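Local coordinates for acetoacetate decarboxylase (Sphingomonas wittichii, PDB 5UPB), which is an acetoacetate decarboxylase-like lyase that probably works on keto-acid or related carbonyl substrates through a Schiff-base intermediate, at residues Y21-D26 with A79-A84; E108-R113 with Y119-G124; V165-A168 with G172-R175. All blocks are in the same frame, centred on the assembly; numbering follows the deposited sequence.

Contact 1 of 3, residues Y21-D26 with A79-A84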
ATOM      1  N   TYR A  21      -8.639  -9.201  24.070  1.00 35.71           N
ATOM      2  CA  TYR A  21      -9.189  -8.338  23.026  1.00 33.81           C
ATOM      3  C   TYR A  21     -10.638  -8.673  22.705  1.00 46.17           C
ATOM      4  O   TYR A  21     -11.109  -9.792  22.941  1.00 44.44           O
ATOM      5  CB  TYR A  21      -8.375  -8.435  21.765  1.00 40.07           C
ATOM      6  CG  TYR A  21      -7.138  -7.556  21.872  1.00 47.60           C
ATOM      7  CD1 TYR A  21      -6.038  -7.913  22.650  1.00 65.71           C
ATOM      8  CD2 TYR A  21      -7.081  -6.356  21.168  1.00 72.63           C
ATOM      9  CE1 TYR A  21      -4.924  -7.072  22.729  1.00 65.84           C
ATOM     10  CE2 TYR A  21      -5.982  -5.530  21.234  1.00 73.40           C
ATOM     11  CZ  TYR A  21      -4.914  -5.887  22.002  1.00 66.90           C
ATOM     12  OH  TYR A  21      -3.863  -5.011  22.036  1.00 75.76           O
ATOM     13  N   GLY A  22     -11.348  -7.657  22.213  1.00 31.89           N
ATOM     14  CA  GLY A  22     -12.642  -7.849  21.600  1.00 31.18           C
ATOM     15  C   GLY A  22     -12.595  -7.389  20.161  1.00 32.29           C
ATOM     16  O   GLY A  22     -11.908  -6.425  19.823  1.00 37.25           O
ATOM     17  N   TRP A  23     -13.383  -8.056  19.335  1.00 27.85           N
ATOM     18  CA  TRP A  23     -13.516  -7.796  17.913  1.00 29.64           C
ATOM     19  C   TRP A  23     -14.960  -7.553  17.522  1.00 32.25           C
ATOM     20  O   TRP A  23     -15.868  -8.251  17.991  1.00 34.76           O
ATOM     21  CB  TRP A  23     -13.041  -9.003  17.094  1.00 31.09           C
ATOM     22  CG  TRP A  23     -11.542  -9.241  17.033  1.00 32.80           C
ATOM     23  CD1 TRP A  23     -10.732  -8.983  15.965  1.00 31.25           C
ATOM     24  CD2 TRP A  23     -10.715  -9.849  18.038  1.00 33.34           C
ATOM     25  NE1 TRP A  23      -9.426  -9.389  16.249  1.00 36.71           N
ATOM     26  CE2 TRP A  23      -9.400  -9.925  17.516  1.00 36.17           C
ATOM     27  CE3 TRP A  23     -10.962 -10.352  19.330  1.00 28.92           C
ATOM     28  CZ2 TRP A  23      -8.334 -10.466  18.249  1.00 43.23           C
ATOM     29  CZ3 TRP A  23      -9.919 -10.903  20.057  1.00 30.91           C
ATOM     30  CH2 TRP A  23      -8.604 -10.946  19.513  1.00 39.12           C
ATOM     31  N   GLY A  24     -15.168  -6.628  16.589  1.00 30.87           N
ATOM     32  CA  GLY A  24     -16.351  -6.640  15.754  1.00 26.37           C
ATOM     33  C   GLY A  24     -15.953  -6.732  14.299  1.00 25.10           C
ATOM     34  O   GLY A  24     -14.885  -6.258  13.900  1.00 27.93           O
ATOM     35  N   ALA A  25     -16.794  -7.370  13.513  1.00 26.37           N
ATOM     36  CA  ALA A  25     -16.430  -7.648  12.124  1.00 26.68           C
ATOM     37  C   ALA A  25     -17.657  -7.770  11.250  1.00 29.80           C
ATOM     38  O   ALA A  25     -18.731  -8.218  11.694  1.00 27.99           O
ATOM     39  CB  ALA A  25     -15.623  -8.944  12.007  1.00 27.80           C
ATOM     40  N   ASP A  26     -17.477  -7.406   9.995  1.00 25.90           N
ATOM     41  CA  ASP A  26     -18.400  -7.768   8.927  1.00 31.40           C
ATOM     42  C   ASP A  26     -17.740  -8.824   8.055  1.00 28.20           C
ATOM     43  O   ASP A  26     -16.577  -8.674   7.672  1.00 26.40           O
ATOM     44  CB  ASP A  26     -18.809  -6.541   8.120  1.00 27.88           C
ATOM     45  CG  ASP A  26     -19.480  -5.474   8.971  1.00 31.27           C
ATOM     46  OD1 ASP A  26     -20.122  -5.813   9.985  1.00 35.37           O
ATOM     47  OD2 ASP A  26     -19.388  -4.304   8.630  1.00 36.49           O
ATOM     48  N   ALA A  79      -6.306  -0.254  14.924  1.00 25.75           N
ATOM     49  CA  ALA A  79      -7.580  -0.738  15.460  1.00 27.08           C
ATOM     50  C   ALA A  79      -8.441  -1.447  14.432  1.00 24.35           C
ATOM     51  O   ALA A  79      -9.522  -1.985  14.801  1.00 28.18           O
ATOM     52  CB  ALA A  79      -8.366   0.440  16.033  1.00 32.51           C
ATOM     53  N   VAL A  80      -8.005  -1.491  13.165  1.00 26.57           N
ATOM     54  CA  VAL A  80      -8.783  -2.099  12.089  1.00 22.51           C
ATOM     55  C   VAL A  80      -7.865  -2.896  11.209  1.00 27.33           C
ATOM     56  O   VAL A  80      -6.693  -2.541  11.016  1.00 27.09           O
ATOM     57  CB  VAL A  80      -9.549  -1.064  11.231  1.00 23.62           C
ATOM     58  CG1 VAL A  80     -10.668  -0.415  12.057  1.00 29.65           C
ATOM     59  CG2 VAL A  80      -8.614   0.021  10.698  1.00 27.99           C
ATOM     60  N   TYR A  81      -8.410  -3.970  10.659  1.00 24.45           N
ATOM     61  CA  TYR A  81      -7.688  -4.746   9.660  1.00 25.88           C
ATOM     62  C   TYR A  81      -8.674  -5.537   8.821  1.00 25.98           C
ATOM     63  O   TYR A  81      -9.805  -5.779   9.224  1.00 22.62           O
ATOM     64  CB  TYR A  81      -6.674  -5.662  10.302  1.00 24.80           C
ATOM     65  CG  TYR A  81      -7.251  -6.795  11.123  1.00 23.08           C
ATOM     66  CD1 TYR A  81      -7.528  -6.621  12.478  1.00 27.69           C
ATOM     67  CD2 TYR A  81      -7.503  -8.040  10.560  1.00 31.97           C
ATOM     68  CE1 TYR A  81      -8.011  -7.668  13.256  1.00 27.24           C
ATOM     69  CE2 TYR A  81      -8.025  -9.095  11.349  1.00 29.03           C
ATOM     70  CZ  TYR A  81      -8.233  -8.899  12.684  1.00 24.48           C
ATOM     71  OH  TYR A  81      -8.716  -9.899  13.509  1.00 30.29           O
ATOM     72  N   ASN A  82      -8.215  -5.933   7.641  1.00 26.23           N
ATOM     73  CA  ASN A  82      -8.969  -6.831   6.794  1.00 25.86           C
ATOM     74  C   ASN A  82      -8.260  -8.165   6.716  1.00 27.99           C
ATOM     75  O   ASN A  82      -7.024  -8.235   6.766  1.00 27.11           O
ATOM     76  CB  ASN A  82      -9.131  -6.251   5.406  1.00 27.94           C
ATOM     77  CG  ASN A  82      -9.715  -4.886   5.450  1.00 40.60           C
ATOM     78  OD1 ASN A  82     -10.871  -4.727   5.812  1.00 30.03           O
ATOM     79  ND2 ASN A  82      -8.880  -3.880   5.253  1.00 35.76           N
ATOM     80  N   GLU A  83      -9.047  -9.204   6.500  1.00 23.19           N
ATOM     81  CA  GLU A  83      -8.514 -10.554   6.508  1.00 23.48           C
ATOM     82  C   GLU A  83      -9.290 -11.458   5.569  1.00 27.13           C
ATOM     83  O   GLU A  83     -10.521 -11.357   5.453  1.00 23.97           O
ATOM     84  CB  GLU A  83      -8.555 -11.118   7.915  1.00 26.15           C
ATOM     85  CG  GLU A  83      -7.986 -12.510   8.065  1.00 26.15           C
ATOM     86  CD  GLU A  83      -7.856 -12.903   9.544  1.00 33.81           C
ATOM     87  OE1 GLU A  83      -6.878 -12.473  10.187  1.00 40.38           O
ATOM     88  OE2 GLU A  83      -8.742 -13.599  10.080  1.00 36.63           O
ATOM     89  N   ALA A  84      -8.542 -12.343   4.886  1.00 26.27           N
ATOM     90  CA  ALA A  84      -9.138 -13.382   4.058  1.00 24.08           C
ATOM     91  C   ALA A  84      -8.549 -14.729   4.458  1.00 29.36           C
ATOM     92  O   ALA A  84      -7.348 -14.847   4.756  1.00 26.25           O
ATOM     93  CB  ALA A  84      -8.878 -13.092   2.580  1.00 28.80           C
TER
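Trp-23 and Tyr-81 touch at their edges, each close to the plane of the other and neither face covered by its partner. Their planes stand almost perpendicular, at 89°, and the centroid of the five-membered ring of Trp-23 is 5.9 Å from that of the Tyr-81 ring. Stacking on both rings is supplied by residues beyond the pair, Phe-247 for Trp-23 and Phe-61 for Tyr-81, while Trp-109 meets Tyr-81 at roughly a right angle. The pyrrole edge of the indole makes the contact. Its NE1 lies 2.9 Å from Tyr-81 OH, but the N-H points well off the oxygen, at an N-H...acceptor angle of 123°, which makes the hydrogen bond weak although the two atoms are close. The neighbouring Trp-23 CD1 also lies near, 3.3 Å from Tyr-81 OH. Carbon meets carbon where Trp-23 CD1 comes 4.1 Å from Tyr-81 CE1. The two residues sit on strands 21-34 and 80-92, which do not pair with each other; each pairs antiparallel with strand 53-65, so the aromatic contact spans that intervening strand within the ADC-family β-fold. Accordingly the nearest α-carbons, those of Trp-23 and Val-80, stay 9.4 Å apart, and only side chains close the distance. Tyr-81 manages this with CG set between its backbone N and carbonyl carbon (chi1 68°), which carries the phenol in toward the indole although its CB does not point there. Arg-113 of helix 108-116 packs against both aromatic side chains. Farther along the second strand, Glu-83 OE2 is hydrogen-bonded to the hydroxyl of Tyr-57, and on the other segment Asp-26 OD1 is hydrogen-bonded to Ser-244 and to His-132 of a neighbouring subunit.

Contact 2 of 3, residues E108-R113 with Y119-G124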
ATOM      1  N   GLU A 108       0.321  -6.204  10.329  1.00 27.93           N
ATOM      2  CA  GLU A 108       1.209  -7.229  10.860  1.00 23.09           C
ATOM      3  C   GLU A 108       0.977  -7.498  12.336  1.00 23.01           C
ATOM      4  O   GLU A 108       1.344  -8.585  12.806  1.00 26.57           O
ATOM      5  CB  GLU A 108       2.702  -6.872  10.565  1.00 27.63           C
ATOM      6  CG  GLU A 108       3.456  -6.130  11.639  1.00 27.07           C
ATOM      7  CD  GLU A 108       3.033  -4.657  11.792  1.00 31.59           C
ATOM      8  OE1 GLU A 108       1.855  -4.381  12.099  1.00 26.40           O
ATOM      9  OE2 GLU A 108       3.880  -3.743  11.606  1.00 28.07           O
ATOM     10  N   TRP A 109       0.378  -6.561  13.084  1.00 27.05           N
ATOM     11  CA  TRP A 109       0.021  -6.880  14.467  1.00 32.70           C
ATOM     12  C   TRP A 109      -1.019  -7.976  14.527  1.00 32.29           C
ATOM     13  O   TRP A 109      -1.008  -8.791  15.451  1.00 27.03           O
ATOM     14  CB  TRP A 109      -0.475  -5.656  15.241  1.00 34.85           C
ATOM     15  CG  TRP A 109      -1.377  -4.709  14.517  1.00 26.35           C
ATOM     16  CD1 TRP A 109      -1.007  -3.611  13.816  1.00 29.09           C
ATOM     17  CD2 TRP A 109      -2.808  -4.734  14.493  1.00 23.06           C
ATOM     18  NE1 TRP A 109      -2.108  -2.957  13.322  1.00 26.66           N
ATOM     19  CE2 TRP A 109      -3.231  -3.618  13.729  1.00 25.19           C
ATOM     20  CE3 TRP A 109      -3.771  -5.576  15.058  1.00 26.70           C
ATOM     21  CZ2 TRP A 109      -4.571  -3.324  13.498  1.00 23.81           C
ATOM     22  CZ3 TRP A 109      -5.129  -5.296  14.799  1.00 27.27           C
ATOM     23  CH2 TRP A 109      -5.501  -4.169  14.020  1.00 29.26           C
ATOM     24  N   SER A 110      -1.879  -8.054  13.528  1.00 27.06           N
ATOM     25  CA  SER A 110      -2.819  -9.157  13.462  1.00 30.44           C
ATOM     26  C   SER A 110      -2.141 -10.424  12.967  1.00 25.76           C
ATOM     27  O   SER A 110      -2.429 -11.523  13.471  1.00 29.93           O
ATOM     28  CB  SER A 110      -4.004  -8.767  12.565  1.00 31.81           C
ATOM     29  OG  SER A 110      -4.897  -9.857  12.479  1.00 28.78           O
ATOM     30  N   LEU A 111      -1.156 -10.287  12.072  1.00 24.95           N
ATOM     31  CA  LEU A 111      -0.363 -11.438  11.673  1.00 23.58           C
ATOM     32  C   LEU A 111       0.325 -12.076  12.875  1.00 25.07           C
ATOM     33  O   LEU A 111       0.274 -13.305  13.073  1.00 27.68           O
ATOM     34  CB  LEU A 111       0.646 -11.016  10.608  1.00 25.94           C
ATOM     35  CG  LEU A 111       1.533 -12.144  10.085  1.00 28.82           C
ATOM     36  CD1 LEU A 111       1.948 -11.778   8.674  1.00 30.07           C
ATOM     37  CD2 LEU A 111       2.715 -12.343  10.985  1.00 28.16           C
ATOM     38  N   ILE A 112       0.992 -11.262  13.677  1.00 25.17           N
ATOM     39  CA  ILE A 112       1.783 -11.811  14.759  1.00 29.22           C
ATOM     40  C   ILE A 112       0.897 -12.369  15.871  1.00 29.23           C
ATOM     41  O   ILE A 112       1.158 -13.461  16.393  1.00 30.67           O
ATOM     42  CB  ILE A 112       2.753 -10.735  15.269  1.00 31.06           C
ATOM     43  CG1 ILE A 112       3.883 -10.500  14.206  1.00 33.95           C
ATOM     44  CG2 ILE A 112       3.306 -11.128  16.634  1.00 36.94           C
ATOM     45  CD1 ILE A 112       4.831 -11.672  14.057  1.00 32.42           C
ATOM     46  N   ARG A 113      -0.139 -11.643  16.268  1.00 28.60           N
ATOM     47  CA  ARG A 113      -1.073 -12.215  17.240  1.00 28.46           C
ATOM     48  C   ARG A 113      -1.584 -13.559  16.749  1.00 36.45           C
ATOM     49  O   ARG A 113      -1.625 -14.536  17.502  1.00 34.42           O
ATOM     50  CB  ARG A 113      -2.219 -11.225  17.483  1.00 31.53           C
ATOM     51  CG  ARG A 113      -3.281 -11.559  18.576  1.00 57.97           C
ATOM     52  CD  ARG A 113      -4.454 -10.516  18.496  1.00124.75           C
ATOM     53  NE  ARG A 113      -5.047 -10.558  17.147  1.00118.82           N
ATOM     54  CZ  ARG A 113      -5.669  -9.578  16.469  1.00 68.86           C
ATOM     55  NH1 ARG A 113      -5.859  -8.315  16.931  1.00 34.25           N
ATOM     56  NH2 ARG A 113      -6.119  -9.902  15.262  1.00 39.97           N
ATOM     57  N   TYR A 119      -2.376 -19.406  14.280  1.00 30.52           N
ATOM     58  CA  TYR A 119      -3.058 -19.081  13.037  1.00 36.22           C
ATOM     59  C   TYR A 119      -2.006 -18.786  11.985  1.00 34.23           C
ATOM     60  O   TYR A 119      -1.277 -17.800  12.130  1.00 40.32           O
ATOM     61  CB  TYR A 119      -3.888 -17.837  13.195  1.00 46.24           C
ATOM     62  CG  TYR A 119      -5.173 -17.928  13.953  1.00 40.36           C
ATOM     63  CD1 TYR A 119      -5.174 -17.904  15.344  1.00 54.17           C
ATOM     64  CD2 TYR A 119      -6.401 -17.922  13.294  1.00 62.45           C
ATOM     65  CE1 TYR A 119      -6.356 -17.938  16.068  1.00 66.08           C
ATOM     66  CE2 TYR A 119      -7.606 -17.959  14.014  1.00 66.52           C
ATOM     67  CZ  TYR A 119      -7.572 -17.957  15.402  1.00 74.52           C
ATOM     68  OH  TYR A 119      -8.744 -17.981  16.136  1.00 75.13           O
ATOM     69  N   PRO A 120      -1.901 -19.550  10.928  1.00 30.72           N
ATOM     70  CA  PRO A 120      -0.892 -19.230   9.901  1.00 33.24           C
ATOM     71  C   PRO A 120      -1.339 -18.052   9.052  1.00 33.80           C
ATOM     72  O   PRO A 120      -2.320 -18.158   8.311  1.00 39.23           O
ATOM     73  CB  PRO A 120      -0.812 -20.524   9.074  1.00 34.90           C
ATOM     74  CG  PRO A 120      -1.518 -21.563   9.860  1.00 43.22           C
ATOM     75  CD  PRO A 120      -2.564 -20.828  10.650  1.00 32.54           C
ATOM     76  N   LYS A 121      -0.635 -16.905   9.177  1.00 33.37           N
ATOM     77  CA  LYS A 121      -1.020 -15.695   8.445  1.00 28.27           C
ATOM     78  C   LYS A 121       0.144 -15.109   7.636  1.00 30.53           C
ATOM     79  O   LYS A 121       1.279 -15.044   8.108  1.00 30.55           O
ATOM     80  CB  LYS A 121      -1.544 -14.583   9.385  1.00 29.09           C
ATOM     81  CG  LYS A 121      -2.731 -14.991  10.287  1.00 26.94           C
ATOM     82  CD  LYS A 121      -3.407 -13.759  10.851  1.00 26.93           C
ATOM     83  CE  LYS A 121      -4.585 -14.161  11.789  1.00 28.30           C
ATOM     84  NZ  LYS A 121      -5.310 -12.936  12.222  1.00 30.34           N
ATOM     85  N   LYS A 122      -0.175 -14.624   6.442  1.00 27.75           N
ATOM     86  CA  LYS A 122       0.709 -13.798   5.628  1.00 29.56           C
ATOM     87  C   LYS A 122       0.079 -12.413   5.479  1.00 26.32           C
ATOM     88  O   LYS A 122      -1.091 -12.186   5.849  1.00 25.80           O
ATOM     89  CB  LYS A 122       0.912 -14.433   4.256  1.00 29.28           C
ATOM     90  CG  LYS A 122       1.624 -15.801   4.303  1.00 30.26           C
ATOM     91  CD  LYS A 122       1.764 -16.382   2.879  1.00 28.07           C
ATOM     92  CE  LYS A 122       2.455 -17.682   2.891  1.00 33.07           C
ATOM     93  NZ  LYS A 122       2.431 -18.323   1.515  1.00 34.81           N
ATOM     94  N   ILE A 123       0.859 -11.482   4.930  1.00 26.68           N
ATOM     95  CA  ILE A 123       0.356 -10.157   4.614  1.00 24.28           C
ATOM     96  C   ILE A 123      -0.133 -10.153   3.178  1.00 34.09           C
ATOM     97  O   ILE A 123       0.600 -10.536   2.253  1.00 29.97           O
ATOM     98  CB  ILE A 123       1.426  -9.075   4.779  1.00 24.06           C
ATOM     99  CG1 ILE A 123       1.865  -8.923   6.231  1.00 27.38           C
ATOM    100  CG2 ILE A 123       0.864  -7.736   4.169  1.00 27.78           C
ATOM    101  CD1 ILE A 123       0.751  -8.376   7.146  1.00 27.62           C
ATOM    102  N   GLY A 124      -1.351  -9.662   2.980  1.00 30.93           N
ATOM    103  CA  GLY A 124      -1.864  -9.431   1.646  1.00 32.34           C
ATOM    104  C   GLY A 124      -2.619  -8.122   1.592  1.00 29.16           C
ATOM    105  O   GLY A 124      -2.702  -7.394   2.573  1.00 29.03           O
TER
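Lys-121 sends its ammonium group to Ser-110 in two weak hydrogen bonds, from NZ to the serine OG at 3.1 Å and from NZ to the serine carbonyl O at 3.4 Å. The stronger partner of that nitrogen is Glu-83 of strand 80-92. Beyond CG the extended lysine chain passes across the helix flank, its CD 3.6 Å from Ser-110 O; the serine OG is anti to its backbone N (chi1 179°), which presents the hydroxyl to NZ. Arg-113 NH2 comes edge-on within 4.4 Å of Lys-121 NZ, bringing a second basic group near the ammonium.

Van der Waals packing makes up the other part. Leu-111 and Lys-121 lie alongside each other, pointing opposite ways, and Leu-111 CD1 rests 3.4 Å from Lys-121 O, a carbonyl that accepts a hydrogen bond from Trp-115. The same methyl is 3.8 Å from Ile-123 CG1. Ile-123 CD1 lies against the Glu-108 backbone, 3.9 Å from Glu-108 N.

Helix 108-113 runs back along strand 121-123 at 162°, its axis 7.9 Å away, and connects strand 95-105 to its parallel neighbour 121-123. The adjacent lysines here, Lys-121 facing Glu-83 and Lys-122 turned away to Glu-227, resemble the adjacent-lysine arrangement of acetoacetate decarboxylases and may mark the corresponding site.

Contact 3 of 3, residues V165-A168 with G172-R175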
ATOM      1  N   VAL A 165     -27.497 -11.512  -2.608  1.00 30.87           N
ATOM      2  CA  VAL A 165     -28.359 -11.841  -1.474  1.00 33.52           C
ATOM      3  C   VAL A 165     -29.717 -12.273  -1.986  1.00 36.66           C
ATOM      4  O   VAL A 165     -30.281 -11.633  -2.881  1.00 31.69           O
ATOM      5  CB  VAL A 165     -28.471 -10.633  -0.539  1.00 31.52           C
ATOM      6  CG1 VAL A 165     -29.539 -10.882   0.584  1.00 37.20           C
ATOM      7  CG2 VAL A 165     -27.094 -10.298   0.050  1.00 29.79           C
ATOM      8  N   THR A 166     -30.229 -13.378  -1.450  1.00 34.04           N
ATOM      9  CA  THR A 166     -31.569 -13.850  -1.797  1.00 38.98           C
ATOM     10  C   THR A 166     -32.559 -13.719  -0.653  1.00 38.74           C
ATOM     11  O   THR A 166     -33.749 -13.583  -0.907  1.00 36.64           O
ATOM     12  CB  THR A 166     -31.550 -15.318  -2.247  1.00 38.09           C
ATOM     13  OG1 THR A 166     -30.955 -16.146  -1.244  1.00 41.85           O
ATOM     14  CG2 THR A 166     -30.769 -15.484  -3.528  1.00 39.56           C
ATOM     15  N   ARG A 167     -32.110 -13.715   0.596  1.00 42.37           N
ATOM     16  CA  ARG A 167     -33.054 -13.649   1.699  1.00 48.88           C
ATOM     17  C   ARG A 167     -32.315 -13.308   2.975  1.00 34.03           C
ATOM     18  O   ARG A 167     -31.091 -13.478   3.089  1.00 31.70           O
ATOM     19  CB  ARG A 167     -33.808 -14.975   1.897  1.00 44.94           C
ATOM     20  CG  ARG A 167     -32.862 -16.159   2.107  1.00 46.78           C
ATOM     21  CD  ARG A 167     -33.606 -17.356   2.686  1.00 41.05           C
ATOM     22  NE  ARG A 167     -32.740 -18.526   2.779  1.00 44.38           N
ATOM     23  CZ  ARG A 167     -31.900 -18.777   3.788  1.00 45.04           C
ATOM     24  NH1 ARG A 167     -31.785 -17.963   4.822  1.00 48.18           N
ATOM     25  NH2 ARG A 167     -31.192 -19.882   3.780  1.00 45.29           N
ATOM     26  N   ALA A 168     -33.075 -12.774   3.921  1.00 32.61           N
ATOM     27  CA  ALA A 168     -32.585 -12.691   5.287  1.00 38.24           C
ATOM     28  C   ALA A 168     -32.228 -14.094   5.760  1.00 45.77           C
ATOM     29  O   ALA A 168     -32.818 -15.096   5.320  1.00 36.86           O
ATOM     30  CB  ALA A 168     -33.647 -12.067   6.187  1.00 46.76           C
ATOM     31  N   GLY A 172     -28.897 -20.829  11.327  1.00 47.14           N
ATOM     32  CA  GLY A 172     -28.978 -22.002  10.464  1.00 57.83           C
ATOM     33  C   GLY A 172     -28.107 -21.932   9.223  1.00 54.36           C
ATOM     34  O   GLY A 172     -27.843 -22.961   8.597  1.00 43.18           O
ATOM     35  N   ASP A 173     -27.814 -20.722   8.748  1.00 35.71           N
ATOM     36  CA  ASP A 173     -27.030 -20.513   7.541  1.00 41.32           C
ATOM     37  C   ASP A 173     -25.527 -20.488   7.798  1.00 34.39           C
ATOM     38  O   ASP A 173     -24.755 -20.385   6.841  1.00 39.69           O
ATOM     39  CB  ASP A 173     -27.493 -19.229   6.859  1.00 42.03           C
ATOM     40  CG  ASP A 173     -28.968 -19.297   6.465  1.00 42.45           C
ATOM     41  OD1 ASP A 173     -29.338 -20.273   5.768  1.00 38.95           O
ATOM     42  OD2 ASP A 173     -29.739 -18.366   6.803  1.00 39.19           O
ATOM     43  N   LEU A 174     -25.094 -20.576   9.056  1.00 35.97           N
ATOM     44  CA  LEU A 174     -23.687 -20.656   9.405  1.00 33.33           C
ATOM     45  C   LEU A 174     -23.333 -22.099   9.704  1.00 38.05           C
ATOM     46  O   LEU A 174     -24.146 -22.860  10.215  1.00 39.83           O
ATOM     47  CB  LEU A 174     -23.385 -19.800  10.626  1.00 36.06           C
ATOM     48  CG  LEU A 174     -23.938 -18.375  10.529  1.00 42.06           C
ATOM     49  CD1 LEU A 174     -23.651 -17.578  11.787  1.00 57.27           C
ATOM     50  CD2 LEU A 174     -23.358 -17.677   9.321  1.00 45.52           C
ATOM     51  N   ARG A 175     -22.110 -22.480   9.387  1.00 33.21           N
ATOM     52  CA  ARG A 175     -21.630 -23.811   9.742  1.00 41.69           C
ATOM     53  C   ARG A 175     -20.652 -23.703  10.905  1.00 45.97           C
ATOM     54  O   ARG A 175     -19.432 -23.791  10.756  1.00 44.95           O
ATOM     55  CB  ARG A 175     -21.034 -24.508   8.522  1.00 44.74           C
ATOM     56  CG  ARG A 175     -22.042 -24.885   7.415  1.00 58.73           C
ATOM     57  CD  ARG A 175     -22.718 -23.750   6.700  1.00104.74           C
ATOM     58  NE  ARG A 175     -23.527 -24.261   5.589  1.00149.06           N
ATOM     59  CZ  ARG A 175     -24.502 -23.598   4.966  1.00146.97           C
ATOM     60  NH1 ARG A 175     -24.832 -22.354   5.307  1.00120.18           N
ATOM     61  NH2 ARG A 175     -25.144 -24.188   3.971  1.00127.34           N
TER
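Arg-167 grips Asp-173 end-on with both terminal nitrogens, one to each carboxylate oxygen, and this salt bridge is the tight part of the contact. Arg-167 NH2 reaches Asp-173 OD1 at 2.7 Å along a nearly straight N-H (173°), and Arg-167 NH1 reaches Asp-173 OD2 at 2.9 Å. Both oxygens are approached on the syn side and lie close to the guanidinium plane, yet the carboxylate is turned 37° from it, so the fork is twisted rather than flat. Arg-167 NH1 also donates to Ala-168 O at 3.1 Å, which helps fix the rotation of the guanidinium, while Asp-173 OD2 takes a second hydrogen bond from the backbone N of Asp-170.

Around this pair the contact is thin, with only 86 Å² buried between the two segments. Arg-167 is solvent-exposed and reaches Asp-173 by a chain extended from CG to NE. The arginine leaves the backbone at a classic β bulge, where Thr-166 and Arg-167 both face Ala-214. Two salt-bridge hydrogen bonds with little packing behind them imply a surface closure of the loop that is mainly electrostatic and probably weakened by water or salt.

In the fold
Contacts 1 and 2 adjoin, their centres 12 Å apart. Glu-83 OE1 of 79-84 and Lys-121 NZ of 119-124 form a salt bridge, 2.6 Å long, and Arg-113 NH2 of 108-113 comes 3.1 Å from Tyr-81 OH. Arg-113 lies against Trp-23 as well, tying helix 108-116 to the aromatic pair. If the Schiff-base lysine of the family corresponds to Lys-121, contact 2 would then help place it, and contact 1 would lie close by. Contact 3 stands apart: its centre is 21 Å from that of contact 1 and 29 Å from that of contact 2, on the opposite side of the chain's centre from contact 2, at the protein surface.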